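Local coordinates for protein lysine cyclodeaminase (Streptomyces pristinaespiralis, PDB 5YU3) that catalyses the NAD-dependent cyclodeamination of L-lysine, probably to L-pipecolic acid with loss of ammonia, and also recognises L-ornithine and L-2,4-diaminobutyric acid, at residues Ala129-Arg135 with His227-Asn231; Leu143-Gly147 with Leu167-Thr171; Pro217-Asp221 with Glu242-Leu247. All blocks are in the same frame, centred on the assembly; numbering follows the deposited sequence.

Contact 1: residues Ala129-Arg135 with His227-Asn231; sequences ASRLLAR and HLHIN
S130, near the C-terminal end of helix 115-133, meets N231 and H229 on strand 229-232, an inner strand of the parallel Rossmann-type sheet against which the helix lies nearly antiparallel. The buried half is close-packed. The amide of N231 gives an N-H lying in its own plane to S130 OG (ND2 to OG 3.0 Å), and that small hydroxyl, also bonded to the carbonyl of S126, lies at the edge of the H229 ring, 3.3 Å from CD2. H229 reaches the helix because its chi1 of 174° swings the ring away from the backbone N, and L133 CB comes within 3.6 Å of its ND1. Both ring nitrogens are used: NE2 donates to N231 OD1 from above the carbonyl plane (2.9 Å), and ND1 pairs with S297. A leucine here is likely to leave S297 OG and N231 OD1 without their imidazole mate. Past A134, whose small CB fits against H229 CB, the contact loosens towards solvent. A water there bridges R135 N and H227 O, while the polar ends of R135 and H227 turn to D137 and D203. The side chains themselves meet through a CH-pi contact: R135 CD sits over one face of the H227 ring, 3.7 Å from its centroid.

Contact 2: residues Leu143-Gly147 with Leu167-Thr171; sequences LIGTG and LVWDT. With NAD (nicotinamide-adenine-dinucleotide), chain F.
D170 OD2 is gripped from two directions: the backbone N-H of T146 reaches it at 2.8 Å in an almost straight bond (170°), and the ribose hydroxyl O3B of NAD donates to it at 2.7 Å. The second oxygen, OD1, takes the neighbouring hydroxyl O2B at 2.6 Å and also the backbone N-H of D172. An acidic residue at the end of the second strand, holding both adenosine ribose hydroxyls, is the hallmark of an NAD-binding Rossmann fold; a carboxylate here would probably disfavour the 2'-phosphate of NADP. The T146 amide uses the anti lone pair of OD2, on the side away from OD1. D170 CG stands anti to the backbone N (chi1 -160°), which carries the group from its strand end towards the turn at G145-G147.

Behind this site strands 140-144 and 165-169 run parallel, the two strands of a beta-alpha-beta unit. L143 N binds L167 O, W169 N binds L143 O, and G145 N binds W169 O. On one face L143 and V168 lie side by side pointing the same way, and the T146 side chain crosses that of V168 at about a right angle, CG2 lying 3.7 Å from V168 CB; the branched side chains of L143 and V168, with the methyl of T146, suit this buried layer under F179. I144 and W169 occupy the other face, and R176 makes a cation-pi contact with the W169 indole.

The glycines belong to what looks like a GxGxxA turn. G145 has a positive phi (90°) at which a side chain would jam against the preceding carbonyl, while a CB on G147 would collide with the cofactor. Here the bare G147 CA lies 3.3 Å from NAD O5B.

Contact 3: residues Pro217-Asp221 with Glu242-Leu247; sequences PVLPD and ELPLGL. With NAD (nicotinamide-adenine-dinucleotide), chain F.
V218 carries CG1 anti to its carbonyl carbon (chi1 -53°), a rotation that divides its two methyls between cofactor and protein: CG1 meets the adenine amino group of NAD (N6A, 3.6 Å), and CG2 turns to E242, 3.8 Å from its CB. The E242 side chain, with CG anti to its own carbonyl carbon and the chain extended beyond, leads its carboxylate away to T207 and T209. What joins the backbones is one hydrogen bond, V218 N to E242 O at 2.8 Å, its donor tilted 25° from the carbonyl plane. P217, entered through a cis peptide, lays CB against the same carbonyl and the ring of P244.

P244 packs its rigid ring against L219 O, which its CD approaches to 3.3 Å; that carbonyl and L219 N are buried without a hydrogen-bonding partner. Deeper in, the L219 and L247 side chains cross at about a right angle, CD2 of L219 lying 4.0 Å from CD1 of L247, branched, apolar leucines packing beside I230. At the exposed end D221 CB rests on P244 CB, and a water links D221 OD2 to G246 N, while OD1 forms a salt bridge with R250. G246 suits this spot because any CB would clash with D221 OD2.

P244 occupies the N-cap position, right before helix 245-250, and the loop after strand 204-207 packs on the start of that helix at the edge of the adenine pocket of the Rossmann-type NAD-binding domain.

Overall arrangement
All three contacts belong to, or pack against, the parallel sheet of the NAD-binding domain. Contact 2 lies within the sheet itself, and its chemistry is the most regular: main-chain bonds between neighbouring strands, ending in a carboxylate on the cofactor. Contact 1 sets a helix end against a strand of the same sheet through a buried polar network, opening to solvent at R135. Contact 3 joins two connecting segments and relies mostly on proline and leucine packing, with exposed residues at its outer end. I230 of contact 1 packs on L219, L243 and L247 of contact 3, and I144 of contact 2 touches V218 and L219. Contacts 2 and 3 both reach NAD; contact 1 does not.

Contact 1: residues Ala129-Arg135 with His227-Asn231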
loop_
_atom_site.group_PDB
_atom_site.type_symbol
_atom_site.label_atom_id
_atom_site.label_comp_id
_atom_site.label_asym_id
_atom_site.label_seq_id
_atom_site.Cartn_x
_atom_site.Cartn_y
_atom_site.Cartn_z
ATOM N N ALA A 129 18.032 -0.486 -20.674
ATOM C CA ALA A 129 18.967 0.639 -20.633
ATOM C C ALA A 129 20.288 0.292 -21.299
ATOM O O ALA A 129 20.894 1.142 -21.963
ATOM C CB ALA A 129 19.234 1.069 -19.191
ATOM N N SER A 130 20.764 -0.941 -21.104
ATOM C CA SER A 130 22.076 -1.313 -21.624
ATOM C C SER A 130 22.043 -1.523 -23.130
ATOM O O SER A 130 23.050 -1.293 -23.810
ATOM C CB SER A 130 22.587 -2.566 -20.919
ATOM O OG SER A 130 22.732 -2.362 -19.526
ATOM N N ARG A 131 20.908 -1.960 -23.676
ATOM C CA ARG A 131 20.783 -2.002 -25.124
ATOM C C ARG A 131 20.982 -0.615 -25.721
ATOM O O ARG A 131 21.596 -0.469 -26.786
ATOM C CB ARG A 131 19.416 -2.575 -25.507
ATOM C CG ARG A 131 19.387 -3.290 -26.832
ATOM C CD ARG A 131 18.213 -4.253 -26.849
ATOM N NE ARG A 131 17.040 -3.604 -26.277
ATOM C CZ ARG A 131 15.826 -4.144 -26.244
ATOM N NH1 ARG A 131 15.625 -5.363 -26.750
ATOM N NH2 ARG A 131 14.818 -3.462 -25.701
ATOM N N LEU A 132 20.488 0.419 -25.035
ATOM C CA LEU A 132 20.615 1.786 -25.532
ATOM C C LEU A 132 22.009 2.367 -25.312
ATOM O O LEU A 132 22.466 3.181 -26.126
ATOM C CB LEU A 132 19.585 2.697 -24.855
ATOM C CG LEU A 132 18.136 2.628 -25.363
ATOM C CD1 LEU A 132 17.171 3.022 -24.256
ATOM C CD2 LEU A 132 17.944 3.516 -26.580
ATOM N N LEU A 133 22.691 1.995 -24.220
ATOM C CA LEU A 133 23.844 2.758 -23.748
ATOM C C LEU A 133 25.129 1.959 -23.590
ATOM O O LEU A 133 26.183 2.568 -23.350
ATOM C CB LEU A 133 23.514 3.428 -22.401
ATOM C CG LEU A 133 22.443 4.521 -22.479
ATOM C CD1 LEU A 133 22.009 4.984 -21.092
ATOM C CD2 LEU A 133 22.954 5.699 -23.297
ATOM N N ALA A 134 25.090 0.637 -23.671
ATOM C CA ALA A 134 26.325 -0.133 -23.693
ATOM C C ALA A 134 26.716 -0.432 -25.134
ATOM O O ALA A 134 25.871 -0.472 -26.035
ATOM C CB ALA A 134 26.174 -1.446 -22.916
ATOM N N ARG A 135 28.006 -0.646 -25.345
ATOM C CA ARG A 135 28.491 -1.017 -26.664
ATOM C C ARG A 135 27.822 -2.318 -27.103
ATOM O O ARG A 135 27.761 -3.271 -26.318
ATOM C CB ARG A 135 30.008 -1.186 -26.636
ATOM C CG ARG A 135 30.789 0.070 -27.018
ATOM C CD ARG A 135 32.257 -0.281 -27.262
ATOM N NE ARG A 135 32.460 -0.964 -28.542
ATOM C CZ ARG A 135 32.587 -0.349 -29.718
ATOM N NH1 ARG A 135 32.544 0.973 -29.792
ATOM N NH2 ARG A 135 32.767 -1.060 -30.825
ATOM N N HIS A 227 33.992 3.560 -22.863
ATOM C CA HIS A 227 32.617 3.272 -23.264
ATOM C C HIS A 227 31.778 2.657 -22.154
ATOM O O HIS A 227 30.633 2.270 -22.416
ATOM C CB HIS A 227 32.620 2.327 -24.459
ATOM C CG HIS A 227 33.348 1.046 -24.198
ATOM N ND1 HIS A 227 34.718 0.930 -24.320
ATOM C CD2 HIS A 227 32.902 -0.167 -23.788
ATOM C CE1 HIS A 227 35.083 -0.303 -24.014
ATOM N NE2 HIS A 227 34.000 -0.991 -23.693
ATOM N N LEU A 228 32.315 2.553 -20.936
ATOM C CA LEU A 228 31.644 1.822 -19.860
ATOM C C LEU A 228 30.208 2.296 -19.655
ATOM O O LEU A 228 29.928 3.502 -19.631
ATOM C CB LEU A 228 32.432 1.975 -18.552
ATOM C CG LEU A 228 31.746 1.458 -17.275
ATOM C CD1 LEU A 228 31.513 -0.064 -17.357
ATOM C CD2 LEU A 228 32.540 1.800 -16.034
ATOM N N HIS A 229 29.294 1.334 -19.526
ATOM C CA HIS A 229 27.941 1.596 -19.053
ATOM C C HIS A 229 27.721 0.915 -17.709
ATOM O O HIS A 229 28.039 -0.269 -17.551
ATOM C CB HIS A 229 26.882 1.100 -20.038
ATOM C CG HIS A 229 25.501 1.235 -19.493
ATOM N ND1 HIS A 229 24.930 2.463 -19.239
ATOM C CD2 HIS A 229 24.599 0.305 -19.092
ATOM C CE1 HIS A 229 23.723 2.286 -18.726
ATOM N NE2 HIS A 229 23.495 0.987 -18.633
ATOM N N ILE A 230 27.150 1.649 -16.754
ATOM C CA ILE A 230 26.865 1.118 -15.426
ATOM C C ILE A 230 25.361 1.130 -15.207
ATOM O O ILE A 230 24.719 2.171 -15.383
ATOM C CB ILE A 230 27.549 1.929 -14.313
ATOM C CG1 ILE A 230 29.054 2.055 -14.563
ATOM C CG2 ILE A 230 27.255 1.283 -12.939
ATOM C CD1 ILE A 230 29.761 2.941 -13.529
ATOM N N ASN A 231 24.804 -0.018 -14.805
ATOM C CA ASN A 231 23.455 -0.062 -14.243
ATOM C C ASN A 231 23.601 0.026 -12.730
ATOM O O ASN A 231 24.091 -0.911 -12.091
ATOM C CB ASN A 231 22.712 -1.339 -14.653
ATOM C CG ASN A 231 22.696 -1.548 -16.147
ATOM O OD1 ASN A 231 22.045 -0.810 -16.889
ATOM N ND2 ASN A 231 23.421 -2.569 -16.606
HETATM O O HOH W 1 29.582 -0.207 -22.942
#

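Contact 2: residues Leu143-Gly147 with Leu167-Thr171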
loop_
_atom_site.group_PDB
_atom_site.type_symbol
_atom_site.label_atom_id
_atom_site.label_comp_id
_atom_site.label_asym_id
_atom_site.label_seq_id
_atom_site.Cartn_x
_atom_site.Cartn_y
_atom_site.Cartn_z
ATOM N N LEU A 143 30.008 -7.318 -12.084
ATOM C CA LEU A 143 28.951 -7.314 -11.075
ATOM C C LEU A 143 29.567 -6.998 -9.726
ATOM O O LEU A 143 30.471 -7.708 -9.277
ATOM C CB LEU A 143 28.210 -8.661 -11.010
ATOM C CG LEU A 143 27.470 -9.103 -12.275
ATOM C CD1 LEU A 143 26.930 -10.520 -12.100
ATOM C CD2 LEU A 143 26.334 -8.136 -12.667
ATOM N N ILE A 144 29.089 -5.936 -9.077
ATOM C CA ILE A 144 29.439 -5.646 -7.692
ATOM C C ILE A 144 28.207 -5.929 -6.849
ATOM O O ILE A 144 27.160 -5.295 -7.042
ATOM C CB ILE A 144 29.908 -4.196 -7.493
ATOM C CG1 ILE A 144 30.953 -3.809 -8.543
ATOM C CG2 ILE A 144 30.428 -4.023 -6.060
ATOM C CD1 ILE A 144 32.286 -4.417 -8.290
ATOM N N GLY A 145 28.332 -6.871 -5.912
ATOM C CA GLY A 145 27.168 -7.477 -5.294
ATOM C C GLY A 145 26.729 -8.699 -6.085
ATOM O O GLY A 145 26.349 -8.580 -7.252
ATOM N N THR A 146 26.835 -9.883 -5.480
ATOM C CA THR A 146 26.437 -11.110 -6.157
ATOM C C THR A 146 25.366 -11.812 -5.336
ATOM O O THR A 146 25.475 -13.008 -5.036
ATOM C CB THR A 146 27.637 -12.036 -6.404
ATOM O OG1 THR A 146 28.225 -12.422 -5.160
ATOM C CG2 THR A 146 28.682 -11.333 -7.266
ATOM N N GLY A 147 24.334 -11.071 -4.966
ATOM C CA GLY A 147 23.168 -11.633 -4.311
ATOM C C GLY A 147 22.082 -11.963 -5.308
ATOM O O GLY A 147 22.350 -12.396 -6.439
ATOM N N LEU A 167 33.050 -10.696 -14.464
ATOM C CA LEU A 167 33.977 -10.471 -13.358
ATOM C C LEU A 167 33.171 -9.955 -12.173
ATOM O O LEU A 167 32.484 -8.936 -12.300
ATOM C CB LEU A 167 35.042 -9.450 -13.756
ATOM C CG LEU A 167 35.886 -9.718 -15.007
ATOM C CD1 LEU A 167 36.842 -8.555 -15.247
ATOM C CD2 LEU A 167 36.660 -11.025 -14.865
ATOM N N VAL A 168 33.229 -10.655 -11.035
ATOM C CA VAL A 168 32.245 -10.431 -9.979
ATOM C C VAL A 168 32.907 -10.258 -8.618
ATOM O O VAL A 168 33.945 -10.858 -8.315
ATOM C CB VAL A 168 31.192 -11.575 -9.938
ATOM C CG1 VAL A 168 30.650 -11.839 -11.323
ATOM C CG2 VAL A 168 31.774 -12.850 -9.347
ATOM N N TRP A 169 32.289 -9.417 -7.786
ATOM C CA TRP A 169 32.764 -9.180 -6.435
ATOM C C TRP A 169 31.585 -9.054 -5.482
ATOM O O TRP A 169 30.525 -8.541 -5.851
ATOM C CB TRP A 169 33.622 -7.907 -6.343
ATOM C CG TRP A 169 34.260 -7.738 -5.012
ATOM C CD1 TRP A 169 33.954 -6.807 -4.058
ATOM C CD2 TRP A 169 35.327 -8.526 -4.475
ATOM N NE1 TRP A 169 34.764 -6.966 -2.962
ATOM C CE2 TRP A 169 35.614 -8.018 -3.192
ATOM C CE3 TRP A 169 36.064 -9.612 -4.955
ATOM C CZ2 TRP A 169 36.617 -8.554 -2.384
ATOM C CZ3 TRP A 169 37.052 -10.150 -4.149
ATOM C CH2 TRP A 169 37.319 -9.620 -2.879
ATOM N N ASP A 170 31.787 -9.544 -4.263
ATOM C CA ASP A 170 30.900 -9.332 -3.130
ATOM C C ASP A 170 31.778 -9.191 -1.898
ATOM O O ASP A 170 32.863 -9.778 -1.834
ATOM C CB ASP A 170 29.914 -10.507 -2.977
ATOM C CG ASP A 170 28.674 -10.155 -2.160
ATOM O OD1 ASP A 170 28.789 -10.009 -0.924
ATOM O OD2 ASP A 170 27.569 -10.082 -2.761
ATOM N N THR A 171 31.318 -8.409 -0.913
ATOM C CA THR A 171 32.099 -8.277 0.314
ATOM C C THR A 171 31.989 -9.509 1.197
ATOM O O THR A 171 32.805 -9.682 2.110
ATOM C CB THR A 171 31.670 -7.035 1.100
ATOM O OG1 THR A 171 30.242 -6.971 1.145
ATOM C CG2 THR A 171 32.210 -5.775 0.426
HETATM P PA NAD F . 20.856 -9.459 -1.650
HETATM O O1A NAD F . 20.921 -9.357 -0.158
HETATM O O2A NAD F . 20.385 -10.744 -2.301
HETATM O O5B NAD F . 22.333 -9.196 -2.234
HETATM C C5B NAD F . 23.039 -7.999 -1.882
HETATM C C4B NAD F . 24.517 -8.360 -1.874
HETATM O O4B NAD F . 25.291 -7.171 -1.703
HETATM C C3B NAD F . 24.872 -9.270 -0.694
HETATM O O3B NAD F . 25.434 -10.510 -1.177
HETATM C C2B NAD F . 25.895 -8.467 0.093
HETATM O O2B NAD F . 26.934 -9.254 0.668
HETATM C C1B NAD F . 26.452 -7.551 -0.974
HETATM N N9A NAD F . 27.132 -6.325 -0.506
HETATM C C8A NAD F . 26.825 -5.541 0.554
HETATM N N7A NAD F . 27.692 -4.481 0.627
HETATM C C5A NAD F . 28.556 -4.600 -0.409
HETATM C C6A NAD F . 29.715 -3.857 -0.937
HETATM N N6A NAD F . 30.145 -2.722 -0.337
HETATM N N1A NAD F . 30.312 -4.333 -2.053
HETATM C C2A NAD F . 29.917 -5.455 -2.684
HETATM N N3A NAD F . 28.881 -6.193 -2.253
HETATM C C4A NAD F . 28.179 -5.815 -1.148
HETATM O O3 NAD F . 19.930 -8.228 -2.168
HETATM P PN NAD F . 19.385 -7.981 -3.652
HETATM O O1N NAD F . 20.431 -8.455 -4.635
HETATM O O2N NAD F . 17.971 -8.517 -3.725
HETATM O O5D NAD F . 19.265 -6.373 -3.703
HETATM C C5D NAD F . 20.438 -5.568 -3.833
HETATM C C4D NAD F . 20.020 -4.102 -3.948
HETATM O O4D NAD F . 19.160 -3.929 -5.074
HETATM C C3D NAD F . 19.223 -3.641 -2.740
HETATM O O3D NAD F . 19.575 -2.270 -2.452
HETATM C C2D NAD F . 17.794 -3.668 -3.236
HETATM O O2D NAD F . 16.916 -2.832 -2.472
HETATM C C1D NAD F . 18.007 -3.193 -4.658
HETATM N N1N NAD F . 16.903 -3.454 -5.574
HETATM C C2N NAD F . 16.686 -2.569 -6.556
HETATM C C3N NAD F . 15.652 -2.748 -7.464
HETATM C C7N NAD F . 15.464 -1.741 -8.549
HETATM O O7N NAD F . 14.447 -1.739 -9.212
HETATM N N7N NAD F . 16.465 -0.878 -8.797
HETATM C C4N NAD F . 14.846 -3.887 -7.382
HETATM C C5N NAD F . 15.118 -4.803 -6.367
HETATM C C6N NAD F . 16.164 -4.573 -5.472
#

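Contact 3: residues Pro217-Asp221 with Glu242-Leu247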
loop_
_atom_site.group_PDB
_atom_site.type_symbol
_atom_site.label_atom_id
_atom_site.label_comp_id
_atom_site.label_asym_id
_atom_site.label_seq_id
_atom_site.Cartn_x
_atom_site.Cartn_y
_atom_site.Cartn_z
ATOM N N PRO A 217 31.605 4.450 -1.781
ATOM C CA PRO A 217 31.131 3.763 -3.096
ATOM C C PRO A 217 31.513 2.251 -3.008
ATOM O O PRO A 217 32.431 1.858 -2.236
ATOM C CB PRO A 217 31.749 4.384 -4.027
ATOM C CG PRO A 217 33.149 4.837 -3.373
ATOM C CD PRO A 217 32.876 5.175 -2.143
ATOM N N VAL A 218 30.792 1.420 -3.770
ATOM C CA VAL A 218 31.131 0.003 -3.875
ATOM C C VAL A 218 32.030 -0.266 -5.064
ATOM O O VAL A 218 32.583 -1.370 -5.180
ATOM C CB VAL A 218 29.867 -0.874 -3.993
ATOM C CG1 VAL A 218 28.891 -0.559 -2.859
ATOM C CG2 VAL A 218 29.204 -0.685 -5.365
ATOM N N LEU A 219 32.147 0.692 -5.981
ATOM C CA LEU A 219 33.061 0.686 -7.096
ATOM C C LEU A 219 34.001 1.866 -6.907
ATOM O O LEU A 219 33.529 2.978 -6.631
ATOM C CB LEU A 219 32.295 0.823 -8.425
ATOM C CG LEU A 219 33.045 0.691 -9.753
ATOM C CD1 LEU A 219 33.379 -0.777 -10.045
ATOM C CD2 LEU A 219 32.200 1.284 -10.878
ATOM N N PRO A 220 35.314 1.674 -6.995
ATOM C CA PRO A 220 36.244 2.768 -6.698
ATOM C C PRO A 220 36.352 3.770 -7.833
ATOM O O PRO A 220 36.166 3.444 -9.009
ATOM C CB PRO A 220 37.572 2.044 -6.470
ATOM C CG PRO A 220 37.361 0.685 -7.303
ATOM C CD PRO A 220 36.084 0.404 -7.267
ATOM N N ASP A 221 36.663 5.013 -7.454
ATOM C CA ASP A 221 36.882 6.102 -8.406
ATOM C C ASP A 221 38.268 5.923 -9.004
ATOM O O ASP A 221 39.262 6.454 -8.506
ATOM C CB ASP A 221 36.747 7.458 -7.721
ATOM C CG ASP A 221 36.877 8.627 -8.692
ATOM O OD1 ASP A 221 36.968 8.404 -9.924
ATOM O OD2 ASP A 221 36.887 9.777 -8.209
ATOM N N GLU A 242 25.959 3.900 -4.322
ATOM C CA GLU A 242 26.939 2.892 -4.697
ATOM C C GLU A 242 28.089 3.424 -5.533
ATOM O O GLU A 242 29.154 2.797 -5.546
ATOM C CB GLU A 242 26.259 1.754 -5.477
ATOM C CG GLU A 242 25.258 0.984 -4.624
ATOM C CD GLU A 242 24.585 -0.147 -5.378
ATOM O OE1 GLU A 242 24.198 0.049 -6.551
ATOM O OE2 GLU A 242 24.442 -1.232 -4.777
ATOM N N LEU A 243 27.914 4.548 -6.236
ATOM C CA LEU A 243 28.951 4.953 -7.172
ATOM C C LEU A 243 29.728 6.161 -6.646
ATOM O O LEU A 243 29.212 6.954 -5.849
ATOM C CB LEU A 243 28.375 5.308 -8.548
ATOM C CG LEU A 243 27.630 4.207 -9.305
ATOM C CD1 LEU A 243 27.189 4.704 -10.683
ATOM C CD2 LEU A 243 28.528 2.986 -9.444
ATOM N N PRO A 244 30.967 6.334 -7.082
ATOM C CA PRO A 244 31.739 7.497 -6.633
ATOM C C PRO A 244 31.282 8.761 -7.340
ATOM O O PRO A 244 30.970 8.752 -8.533
ATOM C CB PRO A 244 33.178 7.123 -6.996
ATOM C CG PRO A 244 33.021 5.939 -8.069
ATOM C CD PRO A 244 31.809 5.443 -7.959
ATOM N N LEU A 245 31.224 9.859 -6.581
ATOM C CA LEU A 245 30.748 11.122 -7.139
ATOM C C LEU A 245 31.532 11.513 -8.386
ATOM O O LEU A 245 30.950 11.955 -9.385
ATOM C CB LEU A 245 30.845 12.232 -6.085
ATOM C CG LEU A 245 30.447 13.626 -6.578
ATOM C CD1 LEU A 245 28.984 13.654 -7.033
ATOM C CD2 LEU A 245 30.719 14.685 -5.501
ATOM N N GLY A 246 32.854 11.342 -8.349
ATOM C CA GLY A 246 33.673 11.753 -9.483
ATOM C C GLY A 246 33.282 11.048 -10.765
ATOM O O GLY A 246 33.197 11.668 -11.828
ATOM N N LEU A 247 33.014 9.743 -10.674
ATOM C CA LEU A 247 32.517 8.988 -11.818
ATOM C C LEU A 247 31.160 9.514 -12.284
ATOM O O LEU A 247 30.942 9.739 -13.479
ATOM C CB LEU A 247 32.429 7.507 -11.432
ATOM C CG LEU A 247 32.350 6.416 -12.487
ATOM C CD1 LEU A 247 32.834 5.095 -11.892
ATOM C CD2 LEU A 247 30.918 6.276 -12.990
HETATM P PA NAD F . 20.856 -9.459 -1.650
HETATM O O1A NAD F . 20.921 -9.357 -0.158
HETATM O O2A NAD F . 20.385 -10.744 -2.301
HETATM O O5B NAD F . 22.333 -9.196 -2.234
HETATM C C5B NAD F . 23.039 -7.999 -1.882
HETATM C C4B NAD F . 24.517 -8.360 -1.874
HETATM O O4B NAD F . 25.291 -7.171 -1.703
HETATM C C3B NAD F . 24.872 -9.270 -0.694
HETATM O O3B NAD F . 25.434 -10.510 -1.177
HETATM C C2B NAD F . 25.895 -8.467 0.093
HETATM O O2B NAD F . 26.934 -9.254 0.668
HETATM C C1B NAD F . 26.452 -7.551 -0.974
HETATM N N9A NAD F . 27.132 -6.325 -0.506
HETATM C C8A NAD F . 26.825 -5.541 0.554
HETATM N N7A NAD F . 27.692 -4.481 0.627
HETATM C C5A NAD F . 28.556 -4.600 -0.409
HETATM C C6A NAD F . 29.715 -3.857 -0.937
HETATM N N6A NAD F . 30.145 -2.722 -0.337
HETATM N N1A NAD F . 30.312 -4.333 -2.053
HETATM C C2A NAD F . 29.917 -5.455 -2.684
HETATM N N3A NAD F . 28.881 -6.193 -2.253
HETATM C C4A NAD F . 28.179 -5.815 -1.148
HETATM O O3 NAD F . 19.930 -8.228 -2.168
HETATM P PN NAD F . 19.385 -7.981 -3.652
HETATM O O1N NAD F . 20.431 -8.455 -4.635
HETATM O O2N NAD F . 17.971 -8.517 -3.725
HETATM O O5D NAD F . 19.265 -6.373 -3.703
HETATM C C5D NAD F . 20.438 -5.568 -3.833
HETATM C C4D NAD F . 20.020 -4.102 -3.948
HETATM O O4D NAD F . 19.160 -3.929 -5.074
HETATM C C3D NAD F . 19.223 -3.641 -2.740
HETATM O O3D NAD F . 19.575 -2.270 -2.452
HETATM C C2D NAD F . 17.794 -3.668 -3.236
HETATM O O2D NAD F . 16.916 -2.832 -2.472
HETATM C C1D NAD F . 18.007 -3.193 -4.658
HETATM N N1N NAD F . 16.903 -3.454 -5.574
HETATM C C2N NAD F . 16.686 -2.569 -6.556
HETATM C C3N NAD F . 15.652 -2.748 -7.464
HETATM C C7N NAD F . 15.464 -1.741 -8.549
HETATM O O7N NAD F . 14.447 -1.739 -9.212
HETATM N N7N NAD F . 16.465 -0.878 -8.797
HETATM C C4N NAD F . 14.846 -3.887 -7.382
HETATM C C5N NAD F . 15.118 -4.803 -6.367
HETATM C C6N NAD F . 16.164 -4.573 -5.472
HETATM O O HOH W 2 34.842 10.346 -6.424
#